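Local coordinates for CRISPR-associated protein CasA/Cse1 (Thermus thermophilus, PDB 4AN8), which serves as a subunit of the Cascade ribonucleoprotein complex in type I-E CRISPR immunity, where it probably helps to select foreign DNA, at residues H57-L61 against L199-L203; L191-T195 against A319-A325; I341-G347 against R359-L365. One frame throughout, in Å; residues are numbered along the deposited sequence.

Contact 1: residues H57-L61 against L199-L203; sequences HRLLL and LLETL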
loop_
_atom_site.group_PDB
_atom_site.type_symbol
_atom_site.label_atom_id
_atom_site.label_comp_id
_atom_site.label_asym_id
_atom_site.label_seq_id
_atom_site.Cartn_x
_atom_site.Cartn_y
_atom_site.Cartn_z
ATOM N N HIS A 57 -6.118 1.843 8.865
ATOM C CA HIS A 57 -6.910 0.638 8.610
ATOM C C HIS A 57 -6.323 -0.587 9.289
ATOM O O HIS A 57 -7.077 -1.402 9.814
ATOM C CB HIS A 57 -7.023 0.324 7.118
ATOM C CG HIS A 57 -7.938 1.237 6.383
ATOM N ND1 HIS A 57 -7.494 2.375 5.745
ATOM C CD2 HIS A 57 -9.281 1.205 6.209
ATOM C CE1 HIS A 57 -8.524 2.997 5.197
ATOM N NE2 HIS A 57 -9.615 2.302 5.455
ATOM N N ARG A 58 -4.995 -0.736 9.262
ATOM C CA ARG A 58 -4.367 -1.946 9.835
ATOM C C ARG A 58 -4.500 -2.009 11.360
ATOM O O ARG A 58 -4.714 -3.078 11.915
ATOM C CB ARG A 58 -2.899 -2.111 9.399
ATOM C CG ARG A 58 -2.728 -2.262 7.882
ATOM C CD ARG A 58 -1.313 -1.875 7.382
ATOM N NE ARG A 58 -0.288 -2.787 7.898
ATOM C CZ ARG A 58 -0.050 -3.998 7.402
ATOM N NH1 ARG A 58 -0.766 -4.441 6.382
ATOM N NH2 ARG A 58 0.895 -4.773 7.936
ATOM N N LEU A 59 -4.385 -0.865 12.022
ATOM C CA LEU A 59 -4.666 -0.781 13.450
ATOM C C LEU A 59 -6.145 -1.149 13.772
ATOM O O LEU A 59 -6.418 -1.960 14.664
ATOM C CB LEU A 59 -4.312 0.602 13.974
ATOM C CG LEU A 59 -4.589 0.823 15.468
ATOM C CD1 LEU A 59 -3.863 -0.222 16.324
ATOM C CD2 LEU A 59 -4.194 2.261 15.917
ATOM N N LEU A 60 -7.093 -0.579 13.026
ATOM C CA LEU A 60 -8.501 -0.900 13.243
ATOM C C LEU A 60 -8.764 -2.392 13.037
ATOM O O LEU A 60 -9.473 -3.013 13.832
ATOM C CB LEU A 60 -9.425 -0.091 12.320
ATOM C CG LEU A 60 -9.420 1.412 12.620
ATOM C CD1 LEU A 60 -10.390 2.128 11.715
ATOM C CD2 LEU A 60 -9.717 1.684 14.096
ATOM N N LEU A 61 -8.212 -2.945 11.954
ATOM C CA LEU A 61 -8.331 -4.373 11.669
ATOM C C LEU A 61 -7.726 -5.247 12.781
ATOM O O LEU A 61 -8.288 -6.276 13.133
ATOM C CB LEU A 61 -7.673 -4.706 10.340
ATOM C CG LEU A 61 -8.406 -4.084 9.151
ATOM C CD1 LEU A 61 -7.456 -3.985 7.919
ATOM C CD2 LEU A 61 -9.667 -4.887 8.833
ATOM N N LEU A 199 -16.836 3.297 5.671
ATOM C CA LEU A 199 -15.762 2.698 6.430
ATOM C C LEU A 199 -16.136 1.296 6.896
ATOM O O LEU A 199 -15.276 0.410 6.953
ATOM C CB LEU A 199 -15.399 3.597 7.630
ATOM C CG LEU A 199 -14.214 3.085 8.476
ATOM C CD1 LEU A 199 -12.943 2.834 7.597
ATOM C CD2 LEU A 199 -13.909 4.025 9.666
ATOM N N LEU A 200 -17.401 1.079 7.250
ATOM C CA LEU A 200 -17.812 -0.275 7.617
ATOM C C LEU A 200 -17.534 -1.247 6.486
ATOM O O LEU A 200 -16.937 -2.304 6.707
ATOM C CB LEU A 200 -19.297 -0.355 7.987
ATOM C CG LEU A 200 -19.815 -1.775 8.212
ATOM C CD1 LEU A 200 -19.215 -2.324 9.463
ATOM C CD2 LEU A 200 -21.341 -1.757 8.322
ATOM N N GLU A 201 -17.948 -0.901 5.275
ATOM C CA GLU A 201 -17.751 -1.809 4.146
ATOM C C GLU A 201 -16.262 -2.066 3.928
ATOM O O GLU A 201 -15.834 -3.213 3.715
ATOM C CB GLU A 201 -18.394 -1.262 2.869
ATOM C CG GLU A 201 -19.912 -1.163 2.963
ATOM C CD GLU A 201 -20.600 -0.642 1.685
ATOM O OE1 GLU A 201 -19.932 -0.249 0.704
ATOM O OE2 GLU A 201 -21.841 -0.621 1.675
ATOM N N THR A 202 -15.479 -0.990 4.000
ATOM C CA THR A 202 -14.053 -1.098 3.757
ATOM C C THR A 202 -13.404 -2.046 4.774
ATOM O O THR A 202 -12.745 -3.005 4.380
ATOM C CB THR A 202 -13.373 0.277 3.727
ATOM O OG1 THR A 202 -13.892 1.012 2.615
ATOM C CG2 THR A 202 -11.843 0.126 3.571
ATOM N N LEU A 203 -13.618 -1.805 6.060
ATOM C CA LEU A 203 -13.152 -2.759 7.069
ATOM C C LEU A 203 -13.614 -4.189 6.765
ATOM O O LEU A 203 -12.812 -5.118 6.796
ATOM C CB LEU A 203 -13.586 -2.338 8.483
ATOM C CG LEU A 203 -12.908 -1.046 8.945
ATOM C CD1 LEU A 203 -13.371 -0.626 10.317
ATOM C CD2 LEU A 203 -11.356 -1.147 8.901
#

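Contact 2: residues L191-T195 against A319-A325; sequences LFLPT and AATLEHA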
loop_
_atom_site.group_PDB
_atom_site.type_symbol
_atom_site.label_atom_id
_atom_site.label_comp_id
_atom_site.label_asym_id
_atom_site.label_seq_id
_atom_site.Cartn_x
_atom_site.Cartn_y
_atom_site.Cartn_z
ATOM N N LEU A 191 0.531 -2.211 -0.775
ATOM C CA LEU A 191 -0.569 -2.757 0.026
ATOM C C LEU A 191 -1.909 -2.716 -0.718
ATOM O O LEU A 191 -2.300 -1.662 -1.238
ATOM C CB LEU A 191 -0.681 -2.002 1.347
ATOM C CG LEU A 191 0.621 -2.053 2.169
ATOM C CD1 LEU A 191 0.439 -1.296 3.498
ATOM C CD2 LEU A 191 1.069 -3.505 2.420
ATOM N N PHE A 192 -2.599 -3.856 -0.764
ATOM C CA PHE A 192 -3.921 -3.931 -1.386
ATOM C C PHE A 192 -5.034 -3.677 -0.378
ATOM O O PHE A 192 -5.219 -4.444 0.585
ATOM C CB PHE A 192 -4.139 -5.267 -2.095
ATOM C CG PHE A 192 -3.263 -5.448 -3.292
ATOM C CD1 PHE A 192 -1.910 -5.709 -3.142
ATOM C CD2 PHE A 192 -3.783 -5.337 -4.573
ATOM C CE1 PHE A 192 -1.095 -5.878 -4.245
ATOM C CE2 PHE A 192 -2.962 -5.494 -5.696
ATOM C CZ PHE A 192 -1.620 -5.769 -5.532
ATOM N N LEU A 193 -5.776 -2.602 -0.613
ATOM C CA LEU A 193 -6.861 -2.234 0.286
ATOM C C LEU A 193 -8.181 -2.059 -0.443
ATOM O O LEU A 193 -8.518 -0.958 -0.865
ATOM C CB LEU A 193 -6.514 -0.943 1.040
ATOM C CG LEU A 193 -7.591 -0.497 2.021
ATOM C CD1 LEU A 193 -7.328 -1.118 3.402
ATOM C CD2 LEU A 193 -7.672 1.028 2.092
ATOM N N PRO A 194 -8.939 -3.148 -0.606
ATOM C CA PRO A 194 -10.275 -3.024 -1.184
ATOM C C PRO A 194 -11.099 -2.029 -0.375
ATOM O O PRO A 194 -10.927 -1.909 0.844
ATOM C CB PRO A 194 -10.855 -4.422 -1.029
ATOM C CG PRO A 194 -9.671 -5.299 -1.034
ATOM C CD PRO A 194 -8.603 -4.543 -0.290
ATOM N N THR A 195 -11.983 -1.313 -1.060
ATOM C CA THR A 195 -12.650 -0.173 -0.469
ATOM C C THR A 195 -14.113 -0.178 -0.872
ATOM O O THR A 195 -14.444 -0.450 -2.036
ATOM C CB THR A 195 -11.949 1.131 -0.901
ATOM O OG1 THR A 195 -10.730 1.272 -0.155
ATOM C CG2 THR A 195 -12.803 2.326 -0.650
ATOM N N ALA A 319 -3.042 -10.831 -3.087
ATOM C CA ALA A 319 -3.175 -10.412 -1.697
ATOM C C ALA A 319 -4.454 -11.047 -1.142
ATOM O O ALA A 319 -5.486 -11.080 -1.845
ATOM C CB ALA A 319 -3.253 -8.881 -1.606
ATOM N N ALA A 320 -4.385 -11.534 0.104
ATOM C CA ALA A 320 -5.540 -12.143 0.777
ATOM C C ALA A 320 -6.740 -11.184 0.891
ATOM O O ALA A 320 -7.892 -11.594 0.680
ATOM C CB ALA A 320 -5.142 -12.719 2.181
ATOM N N THR A 321 -6.476 -9.912 1.207
ATOM C CA THR A 321 -7.553 -8.921 1.231
ATOM C C THR A 321 -8.286 -8.865 -0.096
ATOM O O THR A 321 -9.505 -8.735 -0.131
ATOM C CB THR A 321 -7.069 -7.487 1.613
ATOM O OG1 THR A 321 -6.060 -7.029 0.678
ATOM C CG2 THR A 321 -6.521 -7.456 3.072
ATOM N N LEU A 322 -7.552 -8.935 -1.196
ATOM C CA LEU A 322 -8.174 -8.875 -2.532
ATOM C C LEU A 322 -8.921 -10.186 -2.831
ATOM O O LEU A 322 -10.020 -10.178 -3.366
ATOM C CB LEU A 322 -7.129 -8.578 -3.617
ATOM C CG LEU A 322 -7.604 -8.613 -5.087
ATOM C CD1 LEU A 322 -8.755 -7.641 -5.286
ATOM C CD2 LEU A 322 -6.483 -8.297 -6.070
ATOM N N GLU A 323 -8.341 -11.310 -2.448
ATOM C CA GLU A 323 -9.046 -12.582 -2.601
ATOM C C GLU A 323 -10.344 -12.559 -1.805
ATOM O O GLU A 323 -11.387 -12.959 -2.303
ATOM C CB GLU A 323 -8.173 -13.765 -2.188
ATOM C CG GLU A 323 -8.768 -15.119 -2.534
ATOM C CD GLU A 323 -7.800 -16.284 -2.287
ATOM O OE1 GLU A 323 -6.755 -16.074 -1.632
ATOM O OE2 GLU A 323 -8.079 -17.413 -2.752
ATOM N N HIS A 324 -10.272 -12.074 -0.569
ATOM C CA HIS A 324 -11.441 -12.019 0.325
ATOM C C HIS A 324 -12.505 -11.035 -0.193
ATOM O O HIS A 324 -13.684 -11.372 -0.252
ATOM C CB HIS A 324 -10.989 -11.653 1.741
ATOM C CG HIS A 324 -12.083 -11.174 2.638
ATOM N ND1 HIS A 324 -12.979 -12.025 3.245
ATOM C CD2 HIS A 324 -12.412 -9.929 3.057
ATOM C CE1 HIS A 324 -13.805 -11.330 4.003
ATOM N NE2 HIS A 324 -13.482 -10.052 3.908
ATOM N N ALA A 325 -12.087 -9.835 -0.592
ATOM C CA ALA A 325 -13.024 -8.851 -1.125
ATOM C C ALA A 325 -13.730 -9.401 -2.373
ATOM O O ALA A 325 -14.952 -9.299 -2.506
ATOM C CB ALA A 325 -12.315 -7.536 -1.447
#

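Contact 3: residues I341-G347 against R359-L365; sequences ITLRVLG and RREVYPL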
loop_
_atom_site.group_PDB
_atom_site.type_symbol
_atom_site.label_atom_id
_atom_site.label_comp_id
_atom_site.label_asym_id
_atom_site.label_seq_id
_atom_site.Cartn_x
_atom_site.Cartn_y
_atom_site.Cartn_z
ATOM N N ILE A 341 -17.643 -1.233 -5.102
ATOM C CA ILE A 341 -16.409 -1.662 -4.470
ATOM C C ILE A 341 -15.167 -1.339 -5.318
ATOM O O ILE A 341 -15.104 -1.712 -6.486
ATOM C CB ILE A 341 -16.506 -3.166 -4.123
ATOM C CG1 ILE A 341 -17.604 -3.365 -3.064
ATOM C CG2 ILE A 341 -15.157 -3.727 -3.645
ATOM C CD1 ILE A 341 -18.023 -4.827 -2.849
ATOM N N THR A 342 -14.191 -0.625 -4.744
ATOM C CA THR A 342 -12.968 -0.326 -5.492
ATOM C C THR A 342 -11.722 -0.937 -4.859
ATOM O O THR A 342 -11.791 -1.541 -3.790
ATOM C CB THR A 342 -12.729 1.181 -5.680
ATOM O OG1 THR A 342 -12.312 1.755 -4.442
ATOM C CG2 THR A 342 -13.959 1.881 -6.168
ATOM N N LEU A 343 -10.584 -0.775 -5.519
ATOM C CA LEU A 343 -9.315 -1.247 -4.965
ATOM C C LEU A 343 -8.340 -0.095 -4.821
ATOM O O LEU A 343 -7.989 0.564 -5.818
ATOM C CB LEU A 343 -8.705 -2.307 -5.869
ATOM C CG LEU A 343 -7.343 -2.924 -5.546
ATOM C CD1 LEU A 343 -7.367 -3.739 -4.232
ATOM C CD2 LEU A 343 -6.873 -3.794 -6.726
ATOM N N ARG A 344 -7.902 0.167 -3.591
ATOM C CA ARG A 344 -6.826 1.130 -3.394
ATOM C C ARG A 344 -5.486 0.429 -3.220
ATOM O O ARG A 344 -5.395 -0.582 -2.520
ATOM C CB ARG A 344 -7.115 2.019 -2.204
ATOM C CG ARG A 344 -8.384 2.777 -2.363
ATOM C CD ARG A 344 -8.452 3.861 -1.353
ATOM N NE ARG A 344 -9.419 4.871 -1.756
ATOM C CZ ARG A 344 -9.354 6.135 -1.365
ATOM N NH1 ARG A 344 -8.363 6.527 -0.568
ATOM N NH2 ARG A 344 -10.273 7.002 -1.772
ATOM N N VAL A 345 -4.456 0.935 -3.878
ATOM C CA VAL A 345 -3.110 0.447 -3.629
ATOM C C VAL A 345 -2.330 1.548 -2.925
ATOM O O VAL A 345 -2.299 2.687 -3.391
ATOM C CB VAL A 345 -2.387 0.023 -4.907
ATOM C CG1 VAL A 345 -0.986 -0.512 -4.553
ATOM C CG2 VAL A 345 -3.209 -1.050 -5.658
ATOM N N LEU A 346 -1.741 1.209 -1.784
ATOM C CA LEU A 346 -0.991 2.154 -0.955
ATOM C C LEU A 346 0.415 1.626 -0.674
ATOM O O LEU A 346 0.592 0.440 -0.412
ATOM C CB LEU A 346 -1.710 2.369 0.383
ATOM C CG LEU A 346 -3.206 2.640 0.333
ATOM C CD1 LEU A 346 -3.824 2.617 1.741
ATOM C CD2 LEU A 346 -3.496 3.950 -0.392
ATOM N N GLY A 347 1.409 2.500 -0.711
ATOM C CA GLY A 347 2.776 2.096 -0.416
ATOM C C GLY A 347 3.832 3.152 -0.750
ATOM O O GLY A 347 3.501 4.256 -1.170
ATOM N N ARG A 359 2.656 6.725 -2.744
ATOM C CA ARG A 359 1.617 6.683 -3.762
ATOM C C ARG A 359 0.328 6.024 -3.303
ATOM O O ARG A 359 0.356 5.044 -2.547
ATOM C CB ARG A 359 2.137 5.981 -5.023
ATOM C CG ARG A 359 2.731 6.944 -6.028
ATOM C CD ARG A 359 3.672 6.283 -7.019
ATOM N NE ARG A 359 3.061 5.190 -7.776
ATOM C CZ ARG A 359 3.754 4.371 -8.565
ATOM N NH1 ARG A 359 5.066 4.556 -8.696
ATOM N NH2 ARG A 359 3.151 3.384 -9.223
ATOM N N ARG A 360 -0.782 6.583 -3.789
ATOM C CA ARG A 360 -2.116 6.034 -3.649
ATOM C C ARG A 360 -2.668 5.745 -5.047
ATOM O O ARG A 360 -2.836 6.649 -5.860
ATOM C CB ARG A 360 -3.026 7.021 -2.904
ATOM C CG ARG A 360 -4.529 6.706 -2.964
ATOM C CD ARG A 360 -5.305 7.230 -1.725
ATOM N NE ARG A 360 -4.780 8.511 -1.267
ATOM C CZ ARG A 360 -4.505 8.831 -0.006
ATOM N NH1 ARG A 360 -4.704 7.990 0.983
ATOM N NH2 ARG A 360 -4.018 10.026 0.260
ATOM N N GLU A 361 -2.944 4.482 -5.342
ATOM C CA GLU A 361 -3.590 4.176 -6.614
ATOM C C GLU A 361 -4.989 3.591 -6.444
ATOM O O GLU A 361 -5.248 2.851 -5.513
ATOM C CB GLU A 361 -2.703 3.296 -7.484
ATOM C CG GLU A 361 -1.928 4.126 -8.459
ATOM C CD GLU A 361 -0.608 3.523 -8.820
ATOM O OE1 GLU A 361 -0.572 2.302 -9.119
ATOM O OE2 GLU A 361 0.392 4.281 -8.803
ATOM N N VAL A 362 -5.895 3.958 -7.338
ATOM C CA VAL A 362 -7.263 3.511 -7.241
ATOM C C VAL A 362 -7.634 2.743 -8.516
ATOM O O VAL A 362 -7.358 3.194 -9.636
ATOM C CB VAL A 362 -8.217 4.700 -7.017
ATOM C CG1 VAL A 362 -9.631 4.209 -6.754
ATOM C CG2 VAL A 362 -7.737 5.544 -5.854
ATOM N N TYR A 363 -8.236 1.571 -8.346
ATOM C CA TYR A 363 -8.650 0.760 -9.490
ATOM C C TYR A 363 -10.054 0.260 -9.238
ATOM O O TYR A 363 -10.469 0.138 -8.089
ATOM C CB TYR A 363 -7.729 -0.440 -9.686
ATOM C CG TYR A 363 -6.311 -0.059 -9.979
ATOM C CD1 TYR A 363 -5.931 0.304 -11.261
ATOM C CD2 TYR A 363 -5.356 -0.028 -8.972
ATOM C CE1 TYR A 363 -4.649 0.681 -11.541
ATOM C CE2 TYR A 363 -4.052 0.347 -9.240
ATOM C CZ TYR A 363 -3.701 0.704 -10.527
ATOM O OH TYR A 363 -2.411 1.073 -10.825
ATOM N N PRO A 364 -10.800 -0.021 -10.313
ATOM C CA PRO A 364 -12.041 -0.757 -10.072
ATOM C C PRO A 364 -11.693 -2.121 -9.500
ATOM O O PRO A 364 -10.541 -2.561 -9.604
ATOM C CB PRO A 364 -12.674 -0.882 -11.468
ATOM C CG PRO A 364 -11.630 -0.469 -12.435
ATOM C CD PRO A 364 -10.646 0.404 -11.712
ATOM N N LEU A 365 -12.663 -2.760 -8.862
ATOM C CA LEU A 365 -12.508 -4.126 -8.394
ATOM C C LEU A 365 -13.598 -4.954 -9.062
ATOM O O LEU A 365 -14.707 -5.084 -8.542
ATOM C CB LEU A 365 -12.632 -4.197 -6.874
ATOM C CG LEU A 365 -11.887 -5.361 -6.247
ATOM C CD1 LEU A 365 -11.677 -5.136 -4.766
ATOM C CD2 LEU A 365 -12.646 -6.659 -6.496
#

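Contact 1: residues H57-L61 against L199-L203
Two helical segments that meet through His-57, Leu-60 and Leu-61 on one side and Leu-199, Thr-202 and Leu-203 on the other cross steeply, their axes 11.5 Å apart at closest approach and turned at -75°. This is a helix-helix crossing in the buried interior, and at so wide a separation the gap is filled by long side chains. Leucine suits the place, since each branched end can reach across and meet several neighbours. Leu-203 does most of this work. Its CG stands anti to the carbonyl carbon (chi1 -67°), which swings the branched end toward helix 50-67, where CD2 makes the contacts. Leu-203 CD2 lies 4.1 Å from Leu-60 CB and is equally close to Leu-61 CD2, while it also reaches the edge of the His-57 imidazole, near the ring plane. Residues 57, 60 and 61 are spaced to share one side of a helix, so a single methyl can touch all three. Leu-61 CD2 also rests 3.8 Å from Leu-203 O. At the other end, Leu-199 brings CD2 to Leu-60 CD1 and CD1 to the imidazole. Leu-36 of helix 32-37 packs on both Leu-60 and Leu-203, adding a third helix to the apolar cluster.

One polar atom of each of the two polar residues is hydrogen-bonded close by in the chain: His-57 ND1 to Glu-53 O, one turn earlier, and Thr-202 OG1 from Gly-196 N, just ahead of helix 199-206. With OG1 held there, the threonine turns its methyl to the crossing, where it meets the NE2 side of the imidazole. The side chains of His-57 and Thr-202 meet at about a right angle, the threonine methyl CG2 standing 3.6 Å from NE2 of the histidine.

Contact 2: residues L191-T195 against A319-A325
The phenyl ring of Phe-192 is approached obliquely by two groups of the helical segment: Ala-319 CB lies 3.8 Å from its CD1, and Leu-322 CD2 lies 4.3 Å from its CD2. The ring therefore covers the beginning of helix 320-333, where Ala-319 holds the N-cap position. A chi1 of -67° swings the ring beside its own backbone N, which turns it to the Ala-319 and Leu-322 end of the helix. The puckered ring of Pro-194 faces the next turn, with CB and CG both 3.5 Å from Ala-325 CB. That is tighter than usual for carbons, and a methyl as small as alanine's is what lets the helix come so near.

Strand and helix run in nearly the same direction, 24° apart, and their axes close to 7.5 Å, a helix packed on the sheet face that carries Phe-192 and Pro-194, over the outermost strand and displaced toward its edge. Such an edge presents backbone groups that have no further strand to pair with, and Thr-321 supplies one partner: its OG1 donates to Phe-192 O at 2.7 Å, from above the carbonyl plane by 44°. Threonine fits because it delivers this hydroxyl from a short, stiff side chain. Proline fits at the next outward-facing position because it has no N-H to satisfy; its CD packs instead against Thr-321 OG1 at 3.7 Å, the two side chains crossing at about a right angle. Thr-321 O, near Pro-194 CG, is already engaged by Ala-325 N within the helix.

The alternate residues Leu-191, Leu-193 and Thr-195 bond through their backbones to strand 342-351, and the first two pack against helix 50-67. Asn-206 of helix 199-206 donates to Pro-194 O; the strand thus contacts helices 50-67, 199-206 and 320-333 beside its sheet neighbour 342-351.

Contact 3: residues I341-G347 against R359-L365
Arg-344 leaves its backbone with CG on the N side (chi1 -59°) and its chain then runs extended, whereas Arg-360 has CG anti to the backbone N and bends at chi3 (37°); together these torsions lay the two arginines side by side, pointing the same way. Arg-344 NH1 comes 3.3 Å from Arg-360 CD, and the guanidinium planes are 58° apart. Both form salt bridges with Glu-53 of helix 50-67, one to each carboxylate oxygen, so the shared anion probably offsets their like charges. The aliphatic part of Arg-360 serves a second purpose, its CG lying 3.9 Å from Leu-346 CD2.

The backbones form an antiparallel beta hairpin. Paired mutual bonds join Leu-343 with Tyr-363 and Val-345 with Glu-361; at the Gly-347 and Arg-359 pair, the glycine N-H bond is weak. On the face that carries Val-345, Glu-361 and Tyr-363, beta-branched Val-345 sets CG2 at the edge of the tyrosine ring, 3.9 Å from CE2. Along that strand Glu-361 is held by the residues two before and two after it. Arg-359 NE and NH2 both bind its OE2, the latter at 2.9 Å on the syn lone pair, while Arg-359 NH1 bonds to Ser-298 O, and Tyr-363 OH donates to Glu-361 OE1 at 2.8 Å. These bonds hold the carboxylate's orientation. Leu-365 closes the far end with CD1 against Ile-341 CG2.

Strand 342-351 is the middle of three, with 191-195 on its other side. Helix 50-67 covers the face of Leu-346 and the arginines, while helix 320-333 receives Ile-341 and Leu-365.

In the fold
Contacts 1 and 2 are wholly buried, whereas contact 3 is only partly so and carries most of the charge. Strand 191-195 binds them together: it continues into helix 199-206 of contact 1, supplies one side of contact 2, and pairs in the sheet with strand 342-351 of contact 3. The chemistry changes accordingly. Contact 1 joins two helices by methyls and an imidazole, contact 2 adds one side-chain hydrogen bond at a sheet edge, and contact 3 rests on repeated backbone bonds. Helix 50-67 touches all three, giving His-57 to contact 1, packing on strand 191-195 of contact 2, and giving Glu-53 to the arginines of contact 3.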